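Local coordinates for protein Tp0751 (Treponema pallidum, PDB 5JK2) that mediates adhesion to extracellular matrix components and interactions with host cells, as a non-canonical lipocalin, at residues A[126-131]-A[149-154]; A[47-52]-A[120-125]; A[88-93]-A[114-119]. The protein carries 1 engineered substitution. All blocks are in the same frame, centred on the assembly; numbering follows the deposited sequence.

Contact 1. Residues A[126-131]-A[149-154]; sequences AVIHVR and GQYTRY. Engineered in segment 126-131: Ala126 (natural residue Glu).
Ile128 and Tyr151 form an antiparallel hydrogen-bonded pair between strands 127-130 and 149-153, the seventh and eighth of the lipocalin-type barrel. Backbone bonds carry the ladder. Ile128 N reaches Tyr151 O at 3.1 Å and Tyr151 N returns to Ile128 O; Val130 and Gly149 exchange a second such couple, with Val130 N to Gly149 O at 2.9 Å. Arg153 N closes the far end on the carbonyl of Ala126, an engineered residue.

Apolar contacts lie on the face bearing Ile128, Val130 and Tyr151. Val130 CG2 comes to 3.4 Å from Tyr151 CD1, and Ile128 CG1 rests against Tyr151 CB at 3.6 Å. With CG anti to the carbonyl carbon (chi1 -70°), Tyr151 sets its ring off toward Val130, and the two side chains cross at a slant. The hydroxyl of Tyr151 hydrogen-bonds with Trp147 O and Gln56 NE2. Leu70 packs against both Val130 and Tyr151 on this inward side.

The other face is more polar and carries Val127, His129, Gln150 and Thr152. The extended Gln150 chain brings NE2 to 3.3 Å from Val127 CG1, while its CG lies close to Ile128 O. The imidazole of His129 lies over the Gly149-Gln150 peptide, with Gly149 O 3.7 Å above the ring plane, over its centre.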
loop_
_atom_site.group_PDB
_atom_site.type_symbol
_atom_site.label_atom_id
_atom_site.label_comp_id
_atom_site.label_asym_id
_atom_site.label_seq_id
_atom_site.Cartn_x
_atom_site.Cartn_y
_atom_site.Cartn_z
ATOM N N ALA A 126 -7.168 5.919 7.334
ATOM C CA ALA A 126 -5.748 6.166 7.576
ATOM C C ALA A 126 -5.115 5.026 8.365
ATOM O O ALA A 126 -4.108 5.215 9.050
ATOM C CB ALA A 126 -5.559 7.476 8.311
ATOM N N VAL A 127 -5.717 3.846 8.260
ATOM C CA VAL A 127 -5.220 2.654 8.935
ATOM C C VAL A 127 -5.414 1.437 8.039
ATOM O O VAL A 127 -6.535 1.125 7.639
ATOM C CB VAL A 127 -5.934 2.423 10.281
ATOM C CG1 VAL A 127 -5.384 1.186 10.973
ATOM C CG2 VAL A 127 -5.795 3.645 11.181
ATOM N N ILE A 128 -4.313 0.759 7.726
ATOM C CA ILE A 128 -4.342 -0.427 6.878
ATOM C C ILE A 128 -3.584 -1.576 7.532
ATOM O O ILE A 128 -2.982 -1.411 8.594
ATOM C CB ILE A 128 -3.726 -0.149 5.484
ATOM C CG1 ILE A 128 -2.252 0.259 5.614
ATOM C CG2 ILE A 128 -4.506 0.934 4.765
ATOM C CD1 ILE A 128 -1.475 0.214 4.316
ATOM N N HIS A 129 -3.612 -2.736 6.885
ATOM C CA HIS A 129 -2.754 -3.848 7.266
ATOM C C HIS A 129 -2.211 -4.494 5.999
ATOM O O HIS A 129 -2.973 -4.853 5.101
ATOM C CB HIS A 129 -3.504 -4.875 8.115
ATOM C CG HIS A 129 -2.601 -5.829 8.834
ATOM N ND1 HIS A 129 -2.389 -5.775 10.195
ATOM C CD2 HIS A 129 -1.835 -6.848 8.374
ATOM C CE1 HIS A 129 -1.540 -6.728 10.544
ATOM N NE2 HIS A 129 -1.189 -7.391 9.458
ATOM N N VAL A 130 -0.890 -4.630 5.930
ATOM C CA VAL A 130 -0.228 -5.088 4.715
ATOM C C VAL A 130 0.371 -6.481 4.868
ATOM O O VAL A 130 0.927 -6.824 5.911
ATOM C CB VAL A 130 0.897 -4.119 4.294
ATOM C CG1 VAL A 130 1.517 -4.559 2.970
ATOM C CG2 VAL A 130 0.365 -2.700 4.182
ATOM N N ARG A 131 0.243 -7.271 3.807
ATOM C CA ARG A 131 0.910 -8.558 3.690
ATOM C C ARG A 131 1.661 -8.543 2.368
ATOM O O ARG A 131 1.089 -8.220 1.328
ATOM C CB ARG A 131 -0.100 -9.712 3.765
ATOM C CG ARG A 131 0.339 -11.041 3.140
ATOM C CD ARG A 131 1.295 -11.828 4.032
ATOM N NE ARG A 131 1.610 -13.138 3.456
ATOM C CZ ARG A 131 2.311 -14.089 4.068
ATOM N NH1 ARG A 131 2.786 -13.895 5.292
ATOM N NH2 ARG A 131 2.535 -15.240 3.452
ATOM N N GLY A 149 2.605 -6.047 8.377
ATOM C CA GLY A 149 2.219 -5.375 9.603
ATOM C C GLY A 149 1.194 -4.286 9.380
ATOM O O GLY A 149 0.705 -4.090 8.268
ATOM N N GLN A 150 0.870 -3.575 10.454
ATOM C CA GLN A 150 -0.099 -2.495 10.401
ATOM C C GLN A 150 0.600 -1.194 10.022
ATOM O O GLN A 150 1.720 -0.939 10.462
ATOM C CB GLN A 150 -0.805 -2.348 11.748
ATOM C CG GLN A 150 -1.996 -1.412 11.728
ATOM C CD GLN A 150 -2.493 -1.074 13.117
ATOM O OE1 GLN A 150 -1.814 -1.323 14.112
ATOM N NE2 GLN A 150 -3.687 -0.506 13.191
ATOM N N TYR A 151 -0.062 -0.384 9.202
ATOM C CA TYR A 151 0.461 0.922 8.817
ATOM C C TYR A 151 -0.549 2.016 9.117
ATOM O O TYR A 151 -1.747 1.760 9.224
ATOM C CB TYR A 151 0.820 0.953 7.330
ATOM C CG TYR A 151 2.019 0.121 6.965
ATOM C CD1 TYR A 151 1.915 -1.255 6.821
ATOM C CD2 TYR A 151 3.257 0.711 6.758
ATOM C CE1 TYR A 151 3.012 -2.022 6.487
ATOM C CE2 TYR A 151 4.359 -0.047 6.423
ATOM C CZ TYR A 151 4.233 -1.412 6.288
ATOM O OH TYR A 151 5.336 -2.165 5.954
ATOM N N THR A 152 -0.050 3.240 9.248
ATOM C CA THR A 152 -0.897 4.410 9.421
ATOM C C THR A 152 -0.380 5.526 8.534
ATOM O O THR A 152 0.820 5.784 8.493
ATOM C CB THR A 152 -0.927 4.888 10.882
ATOM O OG1 THR A 152 0.408 5.153 11.330
ATOM C CG2 THR A 152 -1.555 3.838 11.774
ATOM N N ARG A 153 -1.281 6.183 7.816
ATOM C CA ARG A 153 -0.871 7.256 6.923
ATOM C C ARG A 153 -0.389 8.458 7.722
ATOM O O ARG A 153 -0.902 8.740 8.807
ATOM C CB ARG A 153 -2.016 7.663 5.996
ATOM C CG ARG A 153 -1.577 8.518 4.811
ATOM C CD ARG A 153 -2.758 8.902 3.947
ATOM N NE ARG A 153 -2.350 9.557 2.707
ATOM C CZ ARG A 153 -2.084 10.856 2.593
ATOM N NH1 ARG A 153 -1.726 11.356 1.420
ATOM N NH2 ARG A 153 -2.171 11.657 3.648
ATOM N N TYR A 154 0.599 9.164 7.179
ATOM C CA TYR A 154 1.187 10.294 7.884
ATOM C C TYR A 154 0.298 11.525 7.785
ATOM O O TYR A 154 -0.217 11.857 6.716
ATOM C CB TYR A 154 2.585 10.630 7.349
ATOM C CG TYR A 154 3.216 11.807 8.078
ATOM C CD1 TYR A 154 3.873 11.634 9.289
ATOM C CD2 TYR A 154 3.114 13.096 7.573
ATOM C CE1 TYR A 154 4.430 12.716 9.965
ATOM C CE2 TYR A 154 3.669 14.177 8.241
ATOM C CZ TYR A 154 4.324 13.983 9.432
ATOM O OH TYR A 154 4.868 15.068 10.082
#

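Contact 2. Residues A[47-52]-A[120-125]; sequences QHLLAG and VTFESH
Leu50 and Leu49 meet the ring of Phe122, packing the loop before the first barrel strand, together with helix 26-39, against the end of strand 115-122. The dense part is built on that ring. Leu50 CG, anti to the carbonyl carbon, is turned toward the phenyl group and lies 3.7 Å from Phe122 CE1, so that the isobutyl group crosses the outer end of the ring. Leu49 approaches the same ring through CB, which is 3.8 Å from both Phe122 CZ and Phe122 CE2. Val120 CG1 adds to the apolar patch, Trp35 of the helix packs on Leu49 and Phe122, and Val102 and Phe104 of the neighbouring strand also pack on Leu50.

Contact thins out toward His125, past the corner at Glu123, where Glu123 and Ser124 form a classic beta bulge opposite Val127. There Leu49 CD2 only skirts the backbone, 4.4 Å from His125 O, and the imidazole leads away from the loop.

Leu50 O accepts from Trp54 NE1 and Ala51 O from Arg153, consistent with the lipocalin Gly-X-Trp signature (Gly52 to Trp54) and its partner arginine on the last strand. No hydrogen bond joins the two segments directly. Arg31 NH1 instead bonds to both Leu49 O and His125 O, which implies that the side-chain interface relies on apolar burial while a helix arginine supplies the polar bridge between the backbones.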
loop_
_atom_site.group_PDB
_atom_site.type_symbol
_atom_site.label_atom_id
_atom_site.label_comp_id
_atom_site.label_asym_id
_atom_site.label_seq_id
_atom_site.Cartn_x
_atom_site.Cartn_y
_atom_site.Cartn_z
ATOM N N GLN A 47 -8.223 2.971 -4.006
ATOM C CA GLN A 47 -6.785 3.174 -4.094
ATOM C C GLN A 47 -6.425 4.621 -3.803
ATOM O O GLN A 47 -5.335 4.918 -3.318
ATOM C CB GLN A 47 -6.276 2.787 -5.485
ATOM C CG GLN A 47 -6.712 1.405 -5.958
ATOM C CD GLN A 47 -6.137 1.044 -7.317
ATOM O OE1 GLN A 47 -5.326 1.781 -7.875
ATOM N NE2 GLN A 47 -6.556 -0.097 -7.855
ATOM N N HIS A 48 -7.355 5.519 -4.105
ATOM C CA HIS A 48 -7.120 6.948 -3.957
ATOM C C HIS A 48 -6.776 7.293 -2.511
ATOM O O HIS A 48 -6.124 8.304 -2.239
ATOM C CB HIS A 48 -8.346 7.731 -4.426
ATOM C CG HIS A 48 -8.041 9.128 -4.871
ATOM N ND1 HIS A 48 -8.947 9.907 -5.559
ATOM C CD2 HIS A 48 -6.924 9.886 -4.731
ATOM C CE1 HIS A 48 -8.405 11.083 -5.820
ATOM N NE2 HIS A 48 -7.181 11.097 -5.330
ATOM N N LEU A 49 -7.201 6.437 -1.586
ATOM C CA LEU A 49 -6.883 6.617 -0.175
ATOM C C LEU A 49 -5.454 6.189 0.138
ATOM O O LEU A 49 -4.886 6.609 1.145
ATOM C CB LEU A 49 -7.859 5.827 0.702
ATOM C CG LEU A 49 -9.275 6.387 0.867
ATOM C CD1 LEU A 49 -10.139 5.409 1.643
ATOM C CD2 LEU A 49 -9.250 7.745 1.560
ATOM N N LEU A 50 -4.874 5.351 -0.716
ATOM C CA LEU A 50 -3.528 4.840 -0.473
ATOM C C LEU A 50 -2.452 5.846 -0.852
ATOM O O LEU A 50 -1.368 5.850 -0.267
ATOM C CB LEU A 50 -3.300 3.539 -1.245
ATOM C CG LEU A 50 -4.081 2.330 -0.732
ATOM C CD1 LEU A 50 -3.925 1.163 -1.680
ATOM C CD2 LEU A 50 -3.617 1.950 0.664
ATOM N N ALA A 51 -2.754 6.686 -1.838
ATOM C CA ALA A 51 -1.807 7.685 -2.320
ATOM C C ALA A 51 -1.242 8.516 -1.172
ATOM O O ALA A 51 -1.938 9.353 -0.598
ATOM C CB ALA A 51 -2.474 8.585 -3.342
ATOM N N GLY A 52 0.023 8.266 -0.839
ATOM C CA GLY A 52 0.703 9.004 0.208
ATOM C C GLY A 52 1.656 8.141 1.010
ATOM O O GLY A 52 1.923 6.999 0.654
ATOM N N VAL A 120 -3.104 -5.161 0.682
ATOM C CA VAL A 120 -3.434 -4.016 1.520
ATOM C C VAL A 120 -4.888 -4.055 1.976
ATOM O O VAL A 120 -5.802 -3.808 1.186
ATOM C CB VAL A 120 -3.189 -2.692 0.780
ATOM C CG1 VAL A 120 -3.433 -1.517 1.710
ATOM C CG2 VAL A 120 -1.777 -2.656 0.215
ATOM N N THR A 121 -5.090 -4.340 3.258
ATOM C CA THR A 121 -6.426 -4.418 3.838
ATOM C C THR A 121 -6.692 -3.199 4.709
ATOM O O THR A 121 -6.053 -3.011 5.744
ATOM C CB THR A 121 -6.606 -5.695 4.679
ATOM O OG1 THR A 121 -6.274 -6.842 3.888
ATOM C CG2 THR A 121 -8.042 -5.821 5.173
ATOM N N PHE A 122 -7.637 -2.372 4.276
ATOM C CA PHE A 122 -8.013 -1.176 5.014
ATOM C C PHE A 122 -8.789 -1.499 6.282
ATOM O O PHE A 122 -9.645 -2.383 6.292
ATOM C CB PHE A 122 -8.860 -0.256 4.139
ATOM C CG PHE A 122 -8.063 0.643 3.244
ATOM C CD1 PHE A 122 -7.654 0.218 1.994
ATOM C CD2 PHE A 122 -7.743 1.926 3.648
ATOM C CE1 PHE A 122 -6.931 1.055 1.170
ATOM C CE2 PHE A 122 -7.023 2.763 2.831
ATOM C CZ PHE A 122 -6.617 2.329 1.590
ATOM N N GLU A 123 -8.480 -0.765 7.345
ATOM C CA GLU A 123 -9.227 -0.843 8.593
ATOM C C GLU A 123 -9.948 0.482 8.788
ATOM O O GLU A 123 -11.056 0.538 9.318
ATOM C CB GLU A 123 -8.302 -1.140 9.777
ATOM C CG GLU A 123 -7.218 -2.174 9.481
ATOM C CD GLU A 123 -6.348 -2.469 10.688
ATOM O OE1 GLU A 123 -5.296 -3.123 10.522
ATOM O OE2 GLU A 123 -6.716 -2.046 11.805
ATOM N N SER A 124 -9.296 1.551 8.344
ATOM C CA SER A 124 -9.866 2.888 8.383
ATOM C C SER A 124 -9.275 3.682 7.236
ATOM O O SER A 124 -8.456 3.165 6.479
ATOM C CB SER A 124 -9.576 3.576 9.716
ATOM O OG SER A 124 -9.844 2.711 10.805
ATOM N N HIS A 125 -9.673 4.940 7.109
ATOM C CA HIS A 125 -9.201 5.755 6.001
ATOM C C HIS A 125 -7.701 6.023 6.118
ATOM O O HIS A 125 -7.038 6.306 5.120
ATOM C CB HIS A 125 -9.978 7.074 5.934
ATOM C CG HIS A 125 -9.465 8.131 6.861
ATOM N ND1 HIS A 125 -8.418 8.965 6.530
ATOM C CD2 HIS A 125 -9.858 8.497 8.103
ATOM C CE1 HIS A 125 -8.186 9.796 7.531
ATOM N NE2 HIS A 125 -9.046 9.534 8.497
#

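Contact 3. Residues A[88-93]-A[114-119]; sequences EIFLVD and IRRRLE
Glu88 OE2 takes both terminal nitrogens of Arg116 in an end-on salt bridge, with NH1 and NH2 each 3.1 Å from that single oxygen. The fork is bent rather than straight, both N-H...O angles falling just under 140°. NH1 approaches on the anti lone pair of OE2, away from OE1, whereas NH2 meets the oxygen nearly along the C-O axis; the carboxylate and guanidinium planes are turned 34° apart. Extended beyond CG, the Glu88 chain meets the arginine side chain at about a right angle. Glu134 OE1 forms a salt bridge with NE of the same guanidinium, so it is held by two carboxylates; the paired positive charge would be expected to favour the ionised form of Glu88. A second, long salt bridge spans 4.0 Å between Asp93 OD2 and Arg115 NH2; the stronger partner of Asp93 is Arg107, which pairs with OD1.

Strands 88-92 and 115-119 are next-but-one neighbours in the lipocalin-type barrel, with strand 101-108 between them, and their axes come no closer than 7.9 Å. Side chains therefore bridge the gap.

Foremost among them is Phe90, whose ring lies over one face of the Arg116 guanidinium: CZ of Phe90 sits 3.8 Å above the guanidinium plane, over its centre, with the two planes 30° apart. Phe81 makes a cation-pi contact with Arg116, and its ring plane stands nearly upright to that of Phe90. Closer to the strand, Arg116 CB touches Phe90 CE2 and CD2, both at 3.9 Å. Farther out, the Phe90 ring borders the backbone of Ile114 and Arg115, and Ile114 CG2 makes a looser apolar contact with Phe90 CE2 at 4.2 Å.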
loop_
_atom_site.group_PDB
_atom_site.type_symbol
_atom_site.label_atom_id
_atom_site.label_comp_id
_atom_site.label_asym_id
_atom_site.label_seq_id
_atom_site.Cartn_x
_atom_site.Cartn_y
_atom_site.Cartn_z
ATOM N N GLU A 88 13.742 1.132 -2.227
ATOM C CA GLU A 88 13.485 0.456 -3.488
ATOM C C GLU A 88 12.070 0.739 -3.973
ATOM O O GLU A 88 11.190 1.073 -3.182
ATOM C CB GLU A 88 13.701 -1.049 -3.334
ATOM C CG GLU A 88 12.821 -1.688 -2.268
ATOM C CD GLU A 88 13.353 -3.023 -1.786
ATOM O OE1 GLU A 88 14.588 -3.166 -1.653
ATOM O OE2 GLU A 88 12.533 -3.931 -1.534
ATOM N N ILE A 89 11.866 0.607 -5.280
ATOM C CA ILE A 89 10.583 0.905 -5.902
ATOM C C ILE A 89 10.106 -0.262 -6.747
ATOM O O ILE A 89 10.908 -0.941 -7.387
ATOM C CB ILE A 89 10.664 2.151 -6.800
ATOM C CG1 ILE A 89 11.272 3.326 -6.029
ATOM C CG2 ILE A 89 9.279 2.501 -7.339
ATOM C CD1 ILE A 89 11.499 4.578 -6.857
ATOM N N PHE A 90 8.793 -0.478 -6.750
ATOM C CA PHE A 90 8.182 -1.493 -7.598
ATOM C C PHE A 90 7.029 -0.889 -8.386
ATOM O O PHE A 90 6.068 -0.382 -7.812
ATOM C CB PHE A 90 7.681 -2.680 -6.767
ATOM C CG PHE A 90 8.776 -3.536 -6.202
ATOM C CD1 PHE A 90 9.599 -3.065 -5.192
ATOM C CD2 PHE A 90 8.970 -4.820 -6.669
ATOM C CE1 PHE A 90 10.604 -3.859 -4.673
ATOM C CE2 PHE A 90 9.967 -5.615 -6.157
ATOM C CZ PHE A 90 10.786 -5.137 -5.157
ATOM N N LEU A 91 7.134 -0.950 -9.708
ATOM C CA LEU A 91 6.092 -0.437 -10.582
ATOM C C LEU A 91 4.876 -1.347 -10.535
ATOM O O LEU A 91 5.011 -2.568 -10.578
ATOM C CB LEU A 91 6.598 -0.321 -12.019
ATOM C CG LEU A 91 7.912 0.426 -12.230
ATOM C CD1 LEU A 91 8.827 -0.385 -13.128
ATOM C CD2 LEU A 91 7.658 1.800 -12.826
ATOM N N VAL A 92 3.691 -0.750 -10.461
ATOM C CA VAL A 92 2.455 -1.520 -10.390
ATOM C C VAL A 92 2.063 -2.052 -11.763
ATOM O O VAL A 92 1.690 -1.290 -12.655
ATOM C CB VAL A 92 1.292 -0.680 -9.833
ATOM C CG1 VAL A 92 0.051 -1.546 -9.655
ATOM C CG2 VAL A 92 1.682 -0.037 -8.509
ATOM N N ASP A 93 2.145 -3.369 -11.922
ATOM C CA ASP A 93 1.749 -4.014 -13.164
ATOM C C ASP A 93 0.238 -4.232 -13.185
ATOM O O ASP A 93 -0.379 -4.263 -14.250
ATOM C CB ASP A 93 2.488 -5.341 -13.331
ATOM C CG ASP A 93 3.888 -5.166 -13.895
ATOM O OD1 ASP A 93 4.057 -4.367 -14.837
ATOM O OD2 ASP A 93 4.817 -5.835 -13.397
ATOM N N ILE A 114 12.343 -9.847 -10.517
ATOM C CA ILE A 114 11.933 -9.697 -9.131
ATOM C C ILE A 114 10.682 -8.835 -9.037
ATOM O O ILE A 114 10.663 -7.689 -9.484
ATOM C CB ILE A 114 13.065 -9.084 -8.292
ATOM C CG1 ILE A 114 14.277 -10.025 -8.280
ATOM C CG2 ILE A 114 12.587 -8.803 -6.866
ATOM C CD1 ILE A 114 15.564 -9.357 -7.923
ATOM N N ARG A 115 9.648 -9.406 -8.434
ATOM C CA ARG A 115 8.351 -8.766 -8.322
ATOM C C ARG A 115 7.867 -8.908 -6.886
ATOM O O ARG A 115 8.541 -9.525 -6.067
ATOM C CB ARG A 115 7.373 -9.394 -9.316
ATOM C CG ARG A 115 7.904 -9.393 -10.743
ATOM C CD ARG A 115 6.799 -9.314 -11.780
ATOM N NE ARG A 115 5.908 -10.467 -11.730
ATOM C CZ ARG A 115 4.902 -10.671 -12.575
ATOM N NH1 ARG A 115 4.144 -11.752 -12.454
ATOM N NH2 ARG A 115 4.651 -9.797 -13.540
ATOM N N ARG A 116 6.710 -8.334 -6.576
ATOM C CA ARG A 116 6.203 -8.359 -5.208
ATOM C C ARG A 116 4.683 -8.226 -5.160
ATOM O O ARG A 116 4.116 -7.278 -5.705
ATOM C CB ARG A 116 6.856 -7.241 -4.393
ATOM C CG ARG A 116 6.488 -7.235 -2.919
ATOM C CD ARG A 116 7.367 -6.280 -2.136
ATOM N NE ARG A 116 8.726 -6.793 -1.995
ATOM C CZ ARG A 116 9.764 -6.068 -1.590
ATOM N NH1 ARG A 116 9.607 -4.787 -1.285
ATOM N NH2 ARG A 116 10.961 -6.625 -1.492
ATOM N N ARG A 117 4.033 -9.185 -4.505
ATOM C CA ARG A 117 2.586 -9.162 -4.321
ATOM C C ARG A 117 2.221 -8.529 -2.990
ATOM O O ARG A 117 2.858 -8.795 -1.973
ATOM C CB ARG A 117 2.010 -10.574 -4.396
ATOM C CG ARG A 117 2.165 -11.206 -5.758
ATOM C CD ARG A 117 1.383 -12.503 -5.882
ATOM N NE ARG A 117 1.145 -12.851 -7.282
ATOM C CZ ARG A 117 2.070 -13.342 -8.103
ATOM N NH1 ARG A 117 1.755 -13.624 -9.360
ATOM N NH2 ARG A 117 3.309 -13.549 -7.675
ATOM N N LEU A 118 1.181 -7.704 -3.006
ATOM C CA LEU A 118 0.759 -6.969 -1.824
ATOM C C LEU A 118 -0.714 -7.218 -1.532
ATOM O O LEU A 118 -1.519 -7.385 -2.446
ATOM C CB LEU A 118 1.013 -5.469 -2.011
ATOM C CG LEU A 118 1.882 -4.779 -0.956
ATOM C CD1 LEU A 118 3.293 -5.344 -0.974
ATOM C CD2 LEU A 118 1.905 -3.275 -1.176
ATOM N N GLU A 119 -1.051 -7.244 -0.248
ATOM C CA GLU A 119 -2.429 -7.427 0.189
ATOM C C GLU A 119 -2.804 -6.349 1.196
ATOM O O GLU A 119 -2.820 -6.586 2.404
ATOM C CB GLU A 119 -2.620 -8.814 0.798
ATOM C CG GLU A 119 -2.356 -9.959 -0.169
ATOM C CD GLU A 119 -3.389 -10.048 -1.279
ATOM O OE1 GLU A 119 -4.462 -9.419 -1.154
ATOM O OE2 GLU A 119 -3.127 -10.749 -2.279
#

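How the contacts relate
All three contacts belong to one eight-stranded antiparallel barrel in the Pallilysin domain. Strand 115-122 supplies a segment to both contact 2 and contact 3, and it is hydrogen-bonded to strand 127-135 of contact 1. Contacts 1 and 2 are neighbours, their centres about 8 Å apart, and join directly where His129 N meets Thr121 O and Arg153 NH1 meets Ala51 O. Contact 3 lies about 17 Å from the centre of contact 1 and about 16 Å from that of contact 2. Along the chain, contact 3 falls between the two halves of contact 2, and contact 1 follows both. Strand 115-122 thus passes from partly buried charges at its start to apolar loop packing at its end.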